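Local coordinates for halorhodopsin (Halobacterium salinarum, PDB 2JAF), which pumps chloride ions across the archaeal membrane, driven by light that its bound retinal absorbs, at residues Y210-V213 with W214-V218; A222-S226 with V227-S231. The protein carries 2 engineered substitutions. All coordinates share one frame; numbering follows the deposited sequence.

Contact 1 of 2, residues Y210-V213 with W214-V218. With RET (retinal), chain G.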
loop_
_atom_site.group_PDB
_atom_site.type_symbol
_atom_site.label_atom_id
_atom_site.label_comp_id
_atom_site.label_asym_id
_atom_site.label_seq_id
_atom_site.Cartn_x
_atom_site.Cartn_y
_atom_site.Cartn_z
ATOM N N TYR A 210 15.195 -17.053 0.760
ATOM C CA TYR A 210 13.769 -17.161 1.066
ATOM C C TYR A 210 12.977 -18.074 0.128
ATOM O O TYR A 210 12.231 -18.933 0.597
ATOM C CB TYR A 210 13.131 -15.768 1.156
ATOM C CG TYR A 210 13.669 -14.978 2.331
ATOM C CD1 TYR A 210 14.903 -14.325 2.252
ATOM C CD2 TYR A 210 12.956 -14.897 3.529
ATOM C CE1 TYR A 210 15.411 -13.602 3.343
ATOM C CE2 TYR A 210 13.456 -14.180 4.626
ATOM C CZ TYR A 210 14.681 -13.534 4.524
ATOM O OH TYR A 210 15.163 -12.808 5.591
ATOM N N PRO A 211 13.121 -17.914 -1.200
ATOM C CA PRO A 211 12.351 -18.820 -2.062
ATOM C C PRO A 211 12.838 -20.270 -1.973
ATOM O O PRO A 211 12.092 -21.201 -2.275
ATOM C CB PRO A 211 12.521 -18.213 -3.458
ATOM C CG PRO A 211 13.820 -17.425 -3.361
ATOM C CD PRO A 211 13.703 -16.809 -1.983
ATOM N N ILE A 212 14.086 -20.466 -1.550
ATOM C CA ILE A 212 14.613 -21.821 -1.410
ATOM C C ILE A 212 13.933 -22.474 -0.213
ATOM O O ILE A 212 13.509 -23.627 -0.281
ATOM C CB ILE A 212 16.145 -21.808 -1.198
ATOM C CG1 ILE A 212 16.823 -21.336 -2.485
ATOM C CG2 ILE A 212 16.644 -23.196 -0.804
ATOM C CD1 ILE A 212 18.338 -21.245 -2.399
ATOM N N VAL A 213 13.829 -21.733 0.887
ATOM C CA VAL A 213 13.187 -22.256 2.084
ATOM C C VAL A 213 11.729 -22.586 1.770
ATOM O O VAL A 213 11.229 -23.639 2.168
ATOM C CB VAL A 213 13.224 -21.230 3.247
ATOM C CG1 VAL A 213 12.338 -21.708 4.392
ATOM C CG2 VAL A 213 14.657 -21.060 3.755
ATOM N N TRP A 214 11.052 -21.691 1.056
ATOM C CA TRP A 214 9.642 -21.916 0.716
ATOM C C TRP A 214 9.481 -23.201 -0.091
ATOM O O TRP A 214 8.615 -24.033 0.204
ATOM C CB TRP A 214 9.085 -20.751 -0.105
ATOM C CG TRP A 214 7.569 -20.701 -0.133
ATOM C CD1 TRP A 214 6.763 -20.019 0.727
ATOM C CD2 TRP A 214 6.692 -21.381 -1.049
ATOM N NE1 TRP A 214 5.438 -20.225 0.406
ATOM C CE2 TRP A 214 5.368 -21.058 -0.679
ATOM C CE3 TRP A 214 6.899 -22.231 -2.144
ATOM C CZ2 TRP A 214 4.250 -21.556 -1.368
ATOM C CZ3 TRP A 214 5.780 -22.729 -2.832
ATOM C CH2 TRP A 214 4.479 -22.386 -2.437
ATOM N N ALA A 215 10.326 -23.356 -1.108
ATOM C CA ALA A 215 10.288 -24.528 -1.977
ATOM C C ALA A 215 10.674 -25.832 -1.285
ATOM O O ALA A 215 10.080 -26.875 -1.551
ATOM C CB ALA A 215 11.190 -24.304 -3.189
ATOM N N VAL A 216 11.680 -25.783 -0.418
ATOM C CA VAL A 216 12.128 -26.985 0.280
ATOM C C VAL A 216 11.215 -27.345 1.452
ATOM O O VAL A 216 11.016 -28.529 1.756
ATOM C CB VAL A 216 13.583 -26.810 0.782
ATOM C CG1 VAL A 216 14.003 -27.997 1.643
ATOM C CG2 VAL A 216 14.512 -26.674 -0.412
ATOM N N GLY A 217 10.648 -26.319 2.083
ATOM C CA GLY A 217 9.768 -26.514 3.225
ATOM C C GLY A 217 8.381 -27.081 2.969
ATOM O O GLY A 217 8.000 -27.379 1.839
ATOM N N VAL A 218 7.612 -27.192 4.049
ATOM C CA VAL A 218 6.270 -27.764 4.028
ATOM C C VAL A 218 5.243 -27.173 3.062
ATOM O O VAL A 218 4.389 -27.897 2.556
ATOM C CB VAL A 218 5.666 -27.763 5.461
ATOM C CG1 VAL A 218 5.498 -26.329 5.961
ATOM C CG2 VAL A 218 4.337 -28.496 5.470
HETATM C C1 RET G . 8.761 -16.096 -1.677
HETATM C C2 RET G . 7.983 -17.260 -2.455
HETATM C C3 RET G . 7.681 -17.007 -3.952
HETATM C C4 RET G . 9.034 -16.769 -4.768
HETATM C C5 RET G . 10.007 -15.693 -4.140
HETATM C C6 RET G . 9.908 -15.345 -2.630
HETATM C C7 RET G . 10.786 -14.242 -2.113
HETATM C C8 RET G . 10.863 -13.616 -0.907
HETATM C C9 RET G . 11.928 -12.737 -0.503
HETATM C C10 RET G . 11.761 -12.372 0.835
HETATM C C11 RET G . 12.630 -11.558 1.528
HETATM C C12 RET G . 12.405 -11.303 2.890
HETATM C C13 RET G . 13.222 -10.396 3.681
HETATM C C14 RET G . 12.752 -10.268 5.021
HETATM C C15 RET G . 13.189 -9.333 5.929
HETATM C C16 RET G . 7.620 -15.102 -1.250
HETATM C C17 RET G . 9.411 -16.804 -0.378
HETATM C C18 RET G . 11.012 -15.079 -5.102
HETATM C C19 RET G . 13.202 -12.413 -1.467
HETATM C C20 RET G . 14.475 -9.698 3.119
#

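Contact 2 of 2, residues A222-S226 with V227-S231. Engineered in segment 227-231: Ala229 (natural residue Val).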
loop_
_atom_site.group_PDB
_atom_site.type_symbol
_atom_site.label_atom_id
_atom_site.label_comp_id
_atom_site.label_asym_id
_atom_site.label_seq_id
_atom_site.Cartn_x
_atom_site.Cartn_y
_atom_site.Cartn_z
ATOM N N ALA A 222 7.871 -29.761 0.345
ATOM C CA ALA A 222 7.814 -30.493 1.605
ATOM C C ALA A 222 8.924 -31.546 1.717
ATOM O O ALA A 222 8.691 -32.672 2.161
ATOM C CB ALA A 222 6.431 -31.144 1.783
ATOM N N LEU A 223 10.134 -31.185 1.292
ATOM C CA LEU A 223 11.268 -32.098 1.414
ATOM C C LEU A 223 11.577 -32.113 2.911
ATOM O O LEU A 223 12.057 -33.108 3.464
ATOM C CB LEU A 223 12.469 -31.581 0.614
ATOM C CG LEU A 223 12.204 -31.317 -0.872
ATOM C CD1 LEU A 223 13.525 -31.025 -1.579
ATOM C CD2 LEU A 223 11.523 -32.511 -1.508
ATOM N N VAL A 224 11.298 -30.982 3.556
ATOM C CA VAL A 224 11.446 -30.829 5.000
ATOM C C VAL A 224 10.007 -30.596 5.456
ATOM O O VAL A 224 9.403 -29.582 5.116
ATOM C CB VAL A 224 12.294 -29.592 5.382
ATOM C CG1 VAL A 224 12.071 -29.251 6.844
ATOM C CG2 VAL A 224 13.774 -29.876 5.155
ATOM N N GLN A 225 9.452 -31.536 6.210
ATOM C CA GLN A 225 8.071 -31.413 6.657
ATOM C C GLN A 225 7.878 -30.781 8.029
ATOM O O GLN A 225 6.747 -30.647 8.493
ATOM C CB GLN A 225 7.403 -32.787 6.616
ATOM C CG GLN A 225 7.107 -33.245 5.196
ATOM C CD GLN A 225 6.514 -34.632 5.131
ATOM O OE1 GLN A 225 5.923 -35.112 6.096
ATOM N NE2 GLN A 225 6.656 -35.282 3.979
ATOM N N SER A 226 8.974 -30.383 8.668
ATOM C CA SER A 226 8.906 -29.766 9.990
ATOM C C SER A 226 8.655 -28.264 9.911
ATOM O O SER A 226 9.472 -27.520 9.365
ATOM C CB SER A 226 10.204 -30.029 10.760
ATOM O OG SER A 226 10.302 -29.205 11.912
ATOM N N VAL A 227 7.522 -27.821 10.454
ATOM C CA VAL A 227 7.181 -26.402 10.449
ATOM C C VAL A 227 8.168 -25.659 11.345
ATOM O O VAL A 227 8.539 -24.512 11.073
ATOM C CB VAL A 227 5.725 -26.172 10.943
ATOM C CG1 VAL A 227 5.563 -26.670 12.378
ATOM C CG2 VAL A 227 5.367 -24.694 10.836
ATOM N N GLY A 228 8.609 -26.323 12.406
ATOM C CA GLY A 228 9.572 -25.706 13.300
ATOM C C GLY A 228 10.885 -25.433 12.583
ATOM O O GLY A 228 11.517 -24.393 12.793
ATOM N N ALA A 229 11.300 -26.368 11.730
ATOM C CA ALA A 229 12.548 -26.222 10.988
ATOM C C ALA A 229 12.439 -25.125 9.930
ATOM O O ALA A 229 13.353 -24.313 9.773
ATOM C CB ALA A 229 12.926 -27.548 10.336
ATOM N N THR A 230 11.329 -25.110 9.202
ATOM C CA THR A 230 11.115 -24.098 8.170
ATOM C C THR A 230 11.116 -22.715 8.823
ATOM O O THR A 230 11.686 -21.760 8.297
ATOM C CB THR A 230 9.763 -24.318 7.449
ATOM O OG1 THR A 230 9.749 -25.617 6.842
ATOM C CG2 THR A 230 9.554 -23.267 6.368
ATOM N N SER A 231 10.477 -22.614 9.984
ATOM C CA SER A 231 10.425 -21.342 10.695
ATOM C C SER A 231 11.827 -20.864 11.077
ATOM O O SER A 231 12.164 -19.693 10.886
ATOM C CB SER A 231 9.550 -21.474 11.946
ATOM O OG SER A 231 9.339 -20.205 12.544
HETATM O O HOH W 1 5.559 -29.698 11.496
HETATM O O HOH W 2 8.315 -29.132 13.997
#

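Contact 1 of 2, residues Y210-V213 with W214-V218
Trp214 N donates to the carbonyl of Tyr210 one turn back (N to O 3.0 Å), yet the two aromatic side chains leave the backbone to meet different parts of the retinal. Tyr210 lays one face of its ring against the polyene: C12 of retinal stands 3.4 Å above the plane, over the ring centre. With CG beside the backbone N (chi1 -66°), the ring follows the chain from C10 to C14, and its hydroxyl goes on to bond Asp238. Trp214 has CG anti to its N (chi1 -162°) and offers an indole face, near its rim, to C2 of the ionone ring. Between them Pro211 sets CB 3.6 Å from retinal C5, a compact apolar filler. This is the end of helix 193-216 in the seven-helix microbial rhodopsin fold, where the helix kinks at Pro211, whose N carries no hydrogen to bond the preceding turn; its carbonyl still accepts from Ala215 N, which lies 36° out of the carbonyl plane. Ile212, on the surface, and Val216 lie side by side, pointing the same way, CG2 to CG2 4.1 Å, as branched apolar residues suit a helix surface. Gly217, the first residue past the helix, still donates from its N to Val213 O (2.7 Å).

Contact 2 of 2, residues A222-S226 with V227-S231
Val227 follows Ser226 as the first residue of helix 227-255, and its N, lacking a preceding turn, donates a hydrogen bond to a water 2.9 Å from the N that also binds Gln225 O weakly. Gly228 N donates to a second water, 3.2 Å away, which is 2.9 Å from Ser226 OG. Ala229, an engineered replacement of the natural valine, is the residue whose N the Ser226 hydroxyl caps: N to OG is 3.0 Å, with an N-H...O angle of 153°. Chi1 of Ser226 (167°) swings OG away from its own N and toward that first turn, making serine a classic N-cap. With an alanine here in place of Ser226, the N-H of Ala229 would probably lose its capping acceptor and the second water one of its partners. Ala229 CB packs against Val224 CG1 at 4.0 Å. Thr230 grips Ser226 O twice, through N at 3.0 Å and through OG1 at 3.2 Å, from opposite faces of the carbonyl plane; the second, with OG1 beside the backbone N, is the usual bond of a helical threonine hydroxyl to the carbonyl one turn back. Ser231 N bonds Val227 O, continuing the helix. Alongside, helix 27-50 meets this turn through Leu28 on Ser226 and Leu29 on Val227, while Val213 of helix 193-216 touches Thr230.

In the fold
Contacts 1 and 2 are successive along the chain, the end of helix 193-216 and the start of helix 227-255, with their centres 9 Å apart. Their backbones also meet directly: Gly217 O lies 2.8 Å from Ala222 N and Val216 O 3.1 Å from Val224 N, both probable hydrogen bonds, so the carbonyls of the last helical residue and of the one after it find donors in the following loop. Thr230 OG1 packs on Gly217 CA at 3.7 Å, bringing the new helix against the old one's end. Contact 1 supplies three residues of the retinal pocket, whereas contact 2 stands farther back, the Thr230 side chain about 9 Å from the retinal.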